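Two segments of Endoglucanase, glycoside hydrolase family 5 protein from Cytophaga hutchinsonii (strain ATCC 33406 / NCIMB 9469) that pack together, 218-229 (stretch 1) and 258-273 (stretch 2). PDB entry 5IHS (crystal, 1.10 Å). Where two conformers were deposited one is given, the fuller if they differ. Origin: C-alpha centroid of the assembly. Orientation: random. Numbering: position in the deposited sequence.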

ATOM      1  N   THR A 218      -1.782  -6.639  -6.441  1.00  5.97           N
ATOM      2  CA  THR A 218      -1.927  -6.605  -4.995  1.00  5.77           C
ATOM      3  C   THR A 218      -2.092  -7.988  -4.387  1.00  5.92           C
ATOM      4  O   THR A 218      -2.915  -8.782  -4.847  1.00  6.56           O
ATOM      5  CB  THR A 218      -3.167  -5.794  -4.639  1.00  6.24           C
ATOM      6  OG1 THR A 218      -3.119  -4.571  -5.370  1.00  6.45           O
ATOM      7  CG2 THR A 218      -3.240  -5.523  -3.147  1.00  6.84           C
ATOM      8  N   LEU A 219      -1.384  -8.209  -3.274  1.00  6.16           N
ATOM      9  CA  LEU A 219      -1.621  -9.322  -2.367  1.00  6.34           C
ATOM     10  C   LEU A 219      -1.861  -8.758  -0.970  1.00  5.98           C
ATOM     11  O   LEU A 219      -1.039  -7.985  -0.466  1.00  6.17           O
ATOM     12  CB  LEU A 219      -0.406 -10.252  -2.330  1.00  6.99           C
ATOM     13  CG  LEU A 219      -0.500 -11.440  -1.376  1.00  8.08           C
ATOM     14  CD1 LEU A 219      -1.573 -12.399  -1.831  1.00  9.43           C
ATOM     15  CD2 LEU A 219       0.845 -12.134  -1.269  1.00  9.13           C
ATOM     16  N   HIS A 220      -2.985  -9.124  -0.348  1.00  5.64           N
ATOM     17  CA  HIS A 220      -3.280  -8.764   1.036  1.00  5.90           C
ATOM     18  C   HIS A 220      -3.411 -10.022   1.876  1.00  6.36           C
ATOM     19  O   HIS A 220      -4.115 -10.959   1.484  1.00  7.42           O
ATOM     20  CB  HIS A 220      -4.590  -7.994   1.146  1.00  6.22           C
ATOM     21  CG  HIS A 220      -4.495  -6.595   0.641  1.00  5.94           C
ATOM     22  ND1 HIS A 220      -5.553  -5.716   0.675  1.00  6.33           N
ATOM     23  CD2 HIS A 220      -3.456  -5.915   0.103  1.00  5.95           C
ATOM     24  CE1 HIS A 220      -5.169  -4.551   0.180  1.00  6.93           C
ATOM     25  NE2 HIS A 220      -3.900  -4.650  -0.166  1.00  6.63           N
ATOM     26  N   PHE A 221      -2.776 -10.038   3.048  1.00  6.23           N
ATOM     27  CA  PHE A 221      -2.869 -11.187   3.937  1.00  6.56           C
ATOM     28  C   PHE A 221      -3.028 -10.730   5.379  1.00  6.74           C
ATOM     29  O   PHE A 221      -2.533  -9.670   5.781  1.00  6.82           O
ATOM     30  CB  PHE A 221      -1.657 -12.133   3.794  1.00  7.43           C
ATOM     31  CG  PHE A 221      -0.377 -11.580   4.347  1.00  7.71           C
ATOM     32  CD1 PHE A 221      -0.052 -11.737   5.689  1.00  7.91           C
ATOM     33  CD2 PHE A 221       0.505 -10.881   3.538  1.00  8.58           C
ATOM     34  CE1 PHE A 221       1.116 -11.200   6.213  1.00  9.40           C
ATOM     35  CE2 PHE A 221       1.679 -10.355   4.063  1.00  9.35           C
ATOM     36  CZ  PHE A 221       1.974 -10.508   5.395  1.00  9.83           C
ATOM     37  N   TYR A 222      -3.687 -11.594   6.149  1.00  7.04           N
ATOM     38  CA  TYR A 222      -3.919 -11.404   7.579  1.00  7.45           C
ATOM     39  C   TYR A 222      -3.553 -12.744   8.202  1.00  7.93           C
ATOM     40  O   TYR A 222      -4.302 -13.723   8.012  1.00  8.46           O
ATOM     41  CB  TYR A 222      -5.358 -10.970   7.883  1.00  8.86           C
ATOM     42  CG  TYR A 222      -5.532  -9.456   7.665  1.00 10.90           C
ATOM     43  CD1 TYR A 222      -5.665  -8.909   6.400  1.00 11.87           C
ATOM     44  CD2 TYR A 222      -5.500  -8.572   8.753  1.00 11.66           C
ATOM     45  CE1 TYR A 222      -5.744  -7.525   6.214  1.00 10.93           C
ATOM     46  CE2 TYR A 222      -5.587  -7.201   8.573  1.00 12.35           C
ATOM     47  CZ  TYR A 222      -5.714  -6.683   7.307  1.00 12.61           C
ATOM     48  OH  TYR A 222      -5.805  -5.316   7.178  1.00 14.47           O
ATOM     49  N   PRO A 223      -2.412 -12.845   8.896  1.00  7.91           N
ATOM     50  CA  PRO A 223      -1.819 -14.162   9.220  1.00  8.51           C
ATOM     51  C   PRO A 223      -2.578 -14.981  10.247  1.00  8.78           C
ATOM     52  O   PRO A 223      -2.287 -16.178  10.389  1.00 10.07           O
ATOM     53  CB  PRO A 223      -0.427 -13.790   9.747  1.00  9.33           C
ATOM     54  CG  PRO A 223      -0.610 -12.405  10.279  1.00 10.16           C
ATOM     55  CD  PRO A 223      -1.566 -11.735   9.346  1.00  8.61           C
ATOM     56  N   GLY A 224      -3.524 -14.396  10.976  1.00  8.73           N
ATOM     57  CA  GLY A 224      -4.413 -15.214  11.785  1.00  9.64           C
ATOM     58  C   GLY A 224      -5.347 -16.069  10.957  1.00 10.61           C
ATOM     59  O   GLY A 224      -5.882 -17.063  11.456  1.00 12.42           O
ATOM     60  N   THR A 225      -5.532 -15.702   9.695  1.00  9.81           N
ATOM     61  CA  THR A 225      -6.404 -16.378   8.748  1.00 10.18           C
ATOM     62  C   THR A 225      -5.648 -17.020   7.597  1.00 10.42           C
ATOM     63  O   THR A 225      -5.975 -18.138   7.188  1.00 12.45           O
ATOM     64  CB  THR A 225      -7.409 -15.365   8.178  1.00 10.94           C
ATOM     65  OG1 THR A 225      -8.100 -14.715   9.255  1.00 11.65           O
ATOM     66  CG2 THR A 225      -8.412 -16.043   7.241  1.00 12.40           C
ATOM     67  N   HIS A 226      -4.643 -16.330   7.074  1.00  9.67           N
ATOM     68  CA  HIS A 226      -3.972 -16.705   5.834  1.00  9.71           C
ATOM     69  C   HIS A 226      -2.564 -17.186   6.137  1.00  9.62           C
ATOM     70  O   HIS A 226      -1.755 -16.442   6.701  1.00 10.40           O
ATOM     71  CB  HIS A 226      -3.902 -15.504   4.900  1.00  9.79           C
ATOM     72  CG  HIS A 226      -5.226 -14.877   4.647  1.00 10.32           C
ATOM     73  ND1 HIS A 226      -5.445 -13.528   4.798  1.00 10.09           N
ATOM     74  CD2 HIS A 226      -6.414 -15.421   4.286  1.00 11.47           C
ATOM     75  CE1 HIS A 226      -6.709 -13.264   4.520  1.00 10.85           C
ATOM     76  NE2 HIS A 226      -7.319 -14.394   4.207  1.00 11.54           N
ATOM     77  N   LYS A 227      -2.274 -18.422   5.747  1.00 10.20           N
ATOM     78  CA  LYS A 227      -1.013 -19.064   6.082  1.00 10.31           C
ATOM     79  C   LYS A 227      -0.364 -19.642   4.828  1.00  9.87           C
ATOM     80  O   LYS A 227      -0.301 -18.959   3.802  1.00  9.88           O
ATOM     81  CB  LYS A 227      -1.224 -20.071   7.213  1.00 12.84           C
ATOM     82  CG  LYS A 227      -1.892 -19.415   8.418  1.00 14.90           C
ATOM     83  CD  LYS A 227      -2.036 -20.363   9.568  1.00 18.20           C
ATOM     84  CE  LYS A 227      -3.109 -19.902  10.538  1.00 20.80           C
ATOM     85  NZ  LYS A 227      -2.707 -18.784  11.394  1.00 21.91           N
ATOM     86  N   GLN A 228       0.137 -20.876   4.877  1.00 10.17           N
ATOM     87  CA  GLN A 228       0.942 -21.360   3.758  1.00 10.80           C
ATOM     88  C   GLN A 228       0.145 -21.444   2.460  1.00 10.16           C
ATOM     89  O   GLN A 228       0.715 -21.265   1.383  1.00 10.35           O
ATOM     90  CB  GLN A 228       1.561 -22.713   4.098  1.00 12.32           C
ATOM     91  CG  GLN A 228       2.522 -23.222   3.049  1.00 13.37           C
ATOM     92  CD  GLN A 228       3.722 -22.315   2.884  1.00 14.55           C
ATOM     93  OE1 GLN A 228       4.273 -21.808   3.867  1.00 15.23           O
ATOM     94  NE2 GLN A 228       4.133 -22.097   1.641  1.00 15.59           N
ATOM     95  N   GLU A 229      -1.163 -21.707   2.527  1.00 10.66           N
ATOM     96  CA  GLU A 229      -1.948 -21.806   1.298  1.00 10.64           C
ATOM     97  C   GLU A 229      -1.905 -20.507   0.491  1.00  9.39           C
ATOM     98  O   GLU A 229      -1.855 -20.538  -0.746  1.00  9.84           O
ATOM     99  CB  GLU A 229      -3.384 -22.215   1.615  1.00 12.96           C
ATOM    100  CG  GLU A 229      -4.276 -21.130   2.178  1.00 17.83           C
ATOM    101  CD  GLU A 229      -3.873 -20.603   3.549  1.00 20.80           C
ATOM    102  OE1 GLU A 229      -3.106 -21.264   4.289  1.00 22.74           O
ATOM    103  OE2 GLU A 229      -4.357 -19.512   3.893  1.00 20.87           O
ATOM    104  N   GLY A 258      -8.625  -9.895  16.914  1.00 15.26           N
ATOM    105  CA  GLY A 258      -8.475 -11.255  17.386  1.00 14.76           C
ATOM    106  C   GLY A 258      -7.353 -12.017  16.688  1.00 13.83           C
ATOM    107  O   GLY A 258      -6.920 -11.689  15.581  1.00 13.28           O
ATOM    108  N   ASN A 259      -6.882 -13.082  17.342  0.55 14.55           N
ATOM    109  CA  ASN A 259      -5.894 -13.999  16.752  0.55 14.79           C
ATOM    110  C   ASN A 259      -4.595 -13.280  16.362  0.55 13.30           C
ATOM    111  O   ASN A 259      -4.068 -13.469  15.262  0.55 12.96           O
ATOM    112  CB  ASN A 259      -6.456 -14.768  15.546  0.55 16.03           C
ATOM    113  CG  ASN A 259      -7.427 -15.878  15.934  0.55 16.77           C
ATOM    114  OD1 ASN A 259      -7.045 -16.910  16.495  0.55 16.51           O
ATOM    115  ND2 ASN A 259      -8.689 -15.685  15.594  0.55 17.47           N
ATOM    116  N   PHE A 260      -4.068 -12.459  17.269  1.00 12.81           N
ATOM    117  CA  PHE A 260      -2.736 -11.896  17.063  1.00 11.58           C
ATOM    118  C   PHE A 260      -1.753 -13.042  16.859  1.00 10.68           C
ATOM    119  O   PHE A 260      -1.691 -13.973  17.669  1.00 11.59           O
ATOM    120  CB  PHE A 260      -2.352 -11.055  18.286  1.00 12.10           C
ATOM    121  CG  PHE A 260      -0.990 -10.381  18.188  1.00 11.44           C
ATOM    122  CD1 PHE A 260      -0.640  -9.581  17.098  1.00 11.30           C
ATOM    123  CD2 PHE A 260      -0.078 -10.518  19.227  1.00 12.26           C
ATOM    124  CE1 PHE A 260       0.604  -8.975  17.039  1.00 11.40           C
ATOM    125  CE2 PHE A 260       1.160  -9.908  19.171  1.00 12.28           C
ATOM    126  CZ  PHE A 260       1.498  -9.121  18.080  1.00 11.73           C
ATOM    127  N   SER A 261      -0.990 -12.980  15.767  1.00  9.41           N
ATOM    128  CA  SER A 261      -0.219 -14.124  15.276  1.00  9.80           C
ATOM    129  C   SER A 261       1.213 -13.719  14.948  1.00  9.62           C
ATOM    130  O   SER A 261       1.609 -13.688  13.776  1.00  9.48           O
ATOM    131  CB  SER A 261      -0.891 -14.721  14.040  1.00 10.44           C
ATOM    132  OG  SER A 261      -2.171 -15.255  14.355  1.00 11.71           O
ATOM    133  N   PRO A 262       2.029 -13.426  15.964  1.00  9.49           N
ATOM    134  CA  PRO A 262       3.404 -12.982  15.673  1.00  9.98           C
ATOM    135  C   PRO A 262       4.268 -14.007  14.959  1.00  8.88           C
ATOM    136  O   PRO A 262       5.033 -13.635  14.063  1.00  8.89           O
ATOM    137  CB  PRO A 262       3.962 -12.606  17.052  1.00 11.84           C
ATOM    138  CG  PRO A 262       3.055 -13.248  18.037  1.00 11.69           C
ATOM    139  CD  PRO A 262       1.712 -13.311  17.394  1.00 10.36           C
ATOM    140  N   GLU A 263       4.194 -15.287  15.331  1.00  9.20           N
ATOM    141  CA  GLU A 263       5.031 -16.275  14.656  1.00  9.97           C
ATOM    142  C   GLU A 263       4.624 -16.446  13.194  1.00  9.01           C
ATOM    143  O   GLU A 263       5.491 -16.532  12.310  1.00  9.39           O
ATOM    144  CB  GLU A 263       5.045 -17.599  15.423  1.00 11.19           C
ATOM    145  CG  GLU A 263       5.805 -17.503  16.761  1.00 12.55           C
ATOM    146  CD  GLU A 263       7.332 -17.438  16.612  1.00 13.01           C
ATOM    147  OE1 GLU A 263       7.875 -18.023  15.649  1.00 12.56           O
ATOM    148  OE2 GLU A 263       8.000 -16.817  17.480  1.00 14.69           O
ATOM    149  N   GLU A 264       3.322 -16.458  12.904  1.00  8.91           N
ATOM    150  CA  GLU A 264       2.915 -16.577  11.507  1.00  8.65           C
ATOM    151  C   GLU A 264       3.279 -15.323  10.722  1.00  8.31           C
ATOM    152  O   GLU A 264       3.659 -15.416   9.550  1.00  8.23           O
ATOM    153  CB  GLU A 264       1.423 -16.901  11.385  1.00  9.31           C
ATOM    154  CG  GLU A 264       0.992 -17.204   9.948  1.00 10.14           C
ATOM    155  CD  GLU A 264       1.506 -18.536   9.418  1.00 11.68           C
ATOM    156  OE1 GLU A 264       1.670 -19.480  10.226  1.00 12.61           O
ATOM    157  OE2 GLU A 264       1.741 -18.629   8.192  1.00 13.19           O
ATOM    158  N   THR A 265       3.184 -14.145  11.353  1.00  7.70           N
ATOM    159  CA  THR A 265       3.630 -12.926  10.682  1.00  7.57           C
ATOM    160  C   THR A 265       5.094 -13.053  10.268  1.00  7.45           C
ATOM    161  O   THR A 265       5.468 -12.675   9.152  1.00  7.67           O
ATOM    162  CB  THR A 265       3.410 -11.694  11.571  1.00  7.98           C
ATOM    163  OG1 THR A 265       2.030 -11.554  11.930  1.00  7.89           O
ATOM    164  CG2 THR A 265       3.816 -10.419  10.855  1.00  8.52           C
ATOM    165  N   ALA A 266       5.930 -13.618  11.146  1.00  7.61           N
ATOM    166  CA  ALA A 266       7.344 -13.795  10.825  1.00  8.13           C
ATOM    167  C   ALA A 266       7.551 -14.746   9.648  1.00  7.77           C
ATOM    168  O   ALA A 266       8.474 -14.551   8.855  1.00  8.57           O
ATOM    169  CB  ALA A 266       8.107 -14.287  12.055  1.00  8.74           C
ATOM    170  N   LEU A 267       6.719 -15.790   9.522  1.00  8.30           N
ATOM    171  CA  LEU A 267       6.814 -16.658   8.347  1.00  8.97           C
ATOM    172  C   LEU A 267       6.492 -15.887   7.077  1.00  8.58           C
ATOM    173  O   LEU A 267       7.119 -16.111   6.032  1.00  9.30           O
ATOM    174  CB  LEU A 267       5.892 -17.871   8.472  1.00  9.59           C
ATOM    175  CG  LEU A 267       6.244 -18.875   9.570  1.00 10.75           C
ATOM    176  CD1 LEU A 267       5.280 -20.036   9.507  1.00 11.73           C
ATOM    177  CD2 LEU A 267       7.683 -19.365   9.468  1.00 11.59           C
ATOM    178  N   TRP A 268       5.528 -14.970   7.148  1.00  7.29           N
ATOM    179  CA  TRP A 268       5.256 -14.113   6.008  1.00  7.23           C
ATOM    180  C   TRP A 268       6.430 -13.185   5.713  1.00  7.40           C
ATOM    181  O   TRP A 268       6.804 -13.023   4.549  1.00  7.66           O
ATOM    182  CB  TRP A 268       3.975 -13.321   6.232  1.00  7.28           C
ATOM    183  CG  TRP A 268       2.738 -14.071   5.868  1.00  7.15           C
ATOM    184  CD1 TRP A 268       1.880 -14.723   6.703  1.00  7.89           C
ATOM    185  CD2 TRP A 268       2.210 -14.221   4.549  1.00  7.26           C
ATOM    186  NE1 TRP A 268       0.841 -15.270   5.975  1.00  8.07           N
ATOM    187  CE2 TRP A 268       1.021 -14.973   4.650  1.00  8.16           C
ATOM    188  CE3 TRP A 268       2.622 -13.777   3.293  1.00  7.37           C
ATOM    189  CZ2 TRP A 268       0.240 -15.286   3.534  1.00  8.55           C
ATOM    190  CZ3 TRP A 268       1.852 -14.086   2.189  1.00  8.35           C
ATOM    191  CH2 TRP A 268       0.676 -14.833   2.317  1.00  9.03           C
ATOM    192  N   TYR A 269       7.003 -12.538   6.740  1.00  7.43           N
ATOM    193  CA  TYR A 269       8.159 -11.680   6.488  1.00  7.84           C
ATOM    194  C   TYR A 269       9.280 -12.455   5.802  1.00  8.06           C
ATOM    195  O   TYR A 269       9.946 -11.930   4.902  1.00  8.81           O
ATOM    196  CB  TYR A 269       8.681 -11.064   7.780  1.00  8.64           C
ATOM    197  CG  TYR A 269       7.847  -9.981   8.429  1.00  7.79           C
ATOM    198  CD1 TYR A 269       7.081  -9.078   7.692  1.00  8.49           C
ATOM    199  CD2 TYR A 269       7.885  -9.831   9.803  1.00  8.36           C
ATOM    200  CE1 TYR A 269       6.355  -8.079   8.321  1.00  8.38           C
ATOM    201  CE2 TYR A 269       7.180  -8.831  10.437  1.00  8.60           C
ATOM    202  CZ  TYR A 269       6.420  -7.950   9.702  1.00  8.31           C
ATOM    203  OH  TYR A 269       5.729  -6.958  10.373  1.00  8.41           O
ATOM    204  N   GLU A 270       9.513 -13.701   6.228  1.00  8.65           N
ATOM    205  CA  GLU A 270      10.557 -14.518   5.613  1.00  9.52           C
ATOM    206  C   GLU A 270      10.292 -14.702   4.121  1.00  8.81           C
ATOM    207  O   GLU A 270      11.188 -14.539   3.286  1.00  9.78           O
ATOM    208  CB  GLU A 270      10.613 -15.863   6.333  1.00 12.32           C
ATOM    209  CG  GLU A 270      11.607 -16.862   5.815  1.00 15.90           C
ATOM    210  CD  GLU A 270      11.669 -18.068   6.741  1.00 19.37           C
ATOM    211  OE1 GLU A 270      10.659 -18.804   6.828  1.00 20.40           O
ATOM    212  OE2 GLU A 270      12.701 -18.261   7.422  1.00 22.59           O
ATOM    213  N   PHE A 271       9.051 -15.037   3.773  1.00  8.15           N
ATOM    214  CA  PHE A 271       8.669 -15.221   2.374  1.00  8.34           C
ATOM    215  C   PHE A 271       8.798 -13.925   1.579  1.00  7.48           C
ATOM    216  O   PHE A 271       9.354 -13.909   0.474  1.00  8.30           O
ATOM    217  CB  PHE A 271       7.232 -15.740   2.335  1.00  9.19           C
ATOM    218  CG  PHE A 271       6.649 -15.842   0.955  1.00  9.56           C
ATOM    219  CD1 PHE A 271       6.944 -16.920   0.140  1.00 11.50           C
ATOM    220  CD2 PHE A 271       5.776 -14.869   0.482  1.00 10.47           C
ATOM    221  CE1 PHE A 271       6.402 -17.015  -1.134  1.00 12.65           C
ATOM    222  CE2 PHE A 271       5.232 -14.964  -0.787  1.00 11.93           C
ATOM    223  CZ  PHE A 271       5.544 -16.040  -1.589  1.00 12.31           C
ATOM    224  N   LEU A 272       8.277 -12.827   2.128  1.00  7.52           N
ATOM    225  CA  LEU A 272       8.306 -11.562   1.406  1.00  7.52           C
ATOM    226  C   LEU A 272       9.737 -11.095   1.179  1.00  7.56           C
ATOM    227  O   LEU A 272      10.085 -10.642   0.082  1.00  7.70           O
ATOM    228  CB  LEU A 272       7.498 -10.499   2.147  1.00  8.00           C
ATOM    229  CG  LEU A 272       6.022 -10.858   2.358  1.00  9.28           C
ATOM    230  CD1 LEU A 272       5.364  -9.865   3.297  1.00 11.64           C
ATOM    231  CD2 LEU A 272       5.271 -10.933   1.026  1.00  9.92           C
ATOM    232  N   ASP A 273      10.594 -11.225   2.192  1.00  8.01           N
ATOM    233  CA  ASP A 273      11.988 -10.829   2.025  1.00  8.53           C
ATOM    234  C   ASP A 273      12.697 -11.721   1.013  1.00  8.80           C
ATOM    235  O   ASP A 273      13.530 -11.241   0.235  1.00  9.83           O
ATOM    236  CB  ASP A 273      12.706 -10.870   3.373  1.00  9.28           C
ATOM    237  CG  ASP A 273      12.317  -9.720   4.295  1.00  9.91           C
ATOM    238  OD1 ASP A 273      11.729  -8.707   3.840  1.00 10.33           O
ATOM    239  OD2 ASP A 273      12.652  -9.836   5.499  1.00 12.19           O
TER
HETATM  240  O   HOH W   1      -0.213 -20.167  12.182  1.00 26.44           O
HETATM  241  O   HOH W   2      -2.689 -17.833  14.268  1.00 27.59           O

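The strand at the start of stretch 1 runs nearly antiparallel to helix 262-273, with 160° between their N-to-C directions and a closest axis approach of 12.0 Å. Such spacing leaves room for side chains between the two backbones: the CA-to-CB bonds of Leu219 and Phe221 point toward the helix and that of His220 between them points away; Tyr222, which follows, also points away.

Leu219 makes an apolar contact, its CD2 lying 4.1 Å from CZ3 of Trp268. Phe221 is engaged far more closely. Its ring forms an offset stack with the five-membered ring of Trp268, the centroids 3.8 Å apart and the planes inclined by only 6°; the shortest approach is 3.3 Å, from Phe221 CE1 to Trp268 CG. Phe221 CB also sits over the six-membered ring, 20° off its normal, as a CH-pi contact. Beyond the stack, Phe221 CE2 meets Leu272 CD1 at 3.8 Å.

At Pro223 the backbones converge, Pro223 CA being 5.8 Å from Thr265 CA. The proline ring packs with CB 3.9 Å from Trp268 CD1 and CG 3.2 Å from Thr265 OG1. The backbones are slightly nearer at Gly224, whose CA is 5.3 Å from Asn259 CA; Gly224 CA also lies 3.4 Å from Ser261 OG. An ideal CB here would lie 2.9 Å from Asn259 O, a clash that glycine avoids.

His226 supplies the one direct hydrogen bond across the contact: Trp268 NE1 donates to His226 O at 2.9 Å with an angle of 161°. The acceptor lies near the plane of the indole, at its edge, so bonding and stacking coexist.

The CA-to-CB bond of Lys227 points away overall, yet Lys227 CB lies 3.4 Å from Glu264 OE2; the side chain is extended through chi2 and chi3, and Lys227 NZ donates to Pro223 O, within stretch 1, at 2.8 Å. Lys227 NZ and Glu264 OE1, 4.6 Å apart, are too distant for a salt bridge; one water bridges them, and a second links NZ to Ser261 OG.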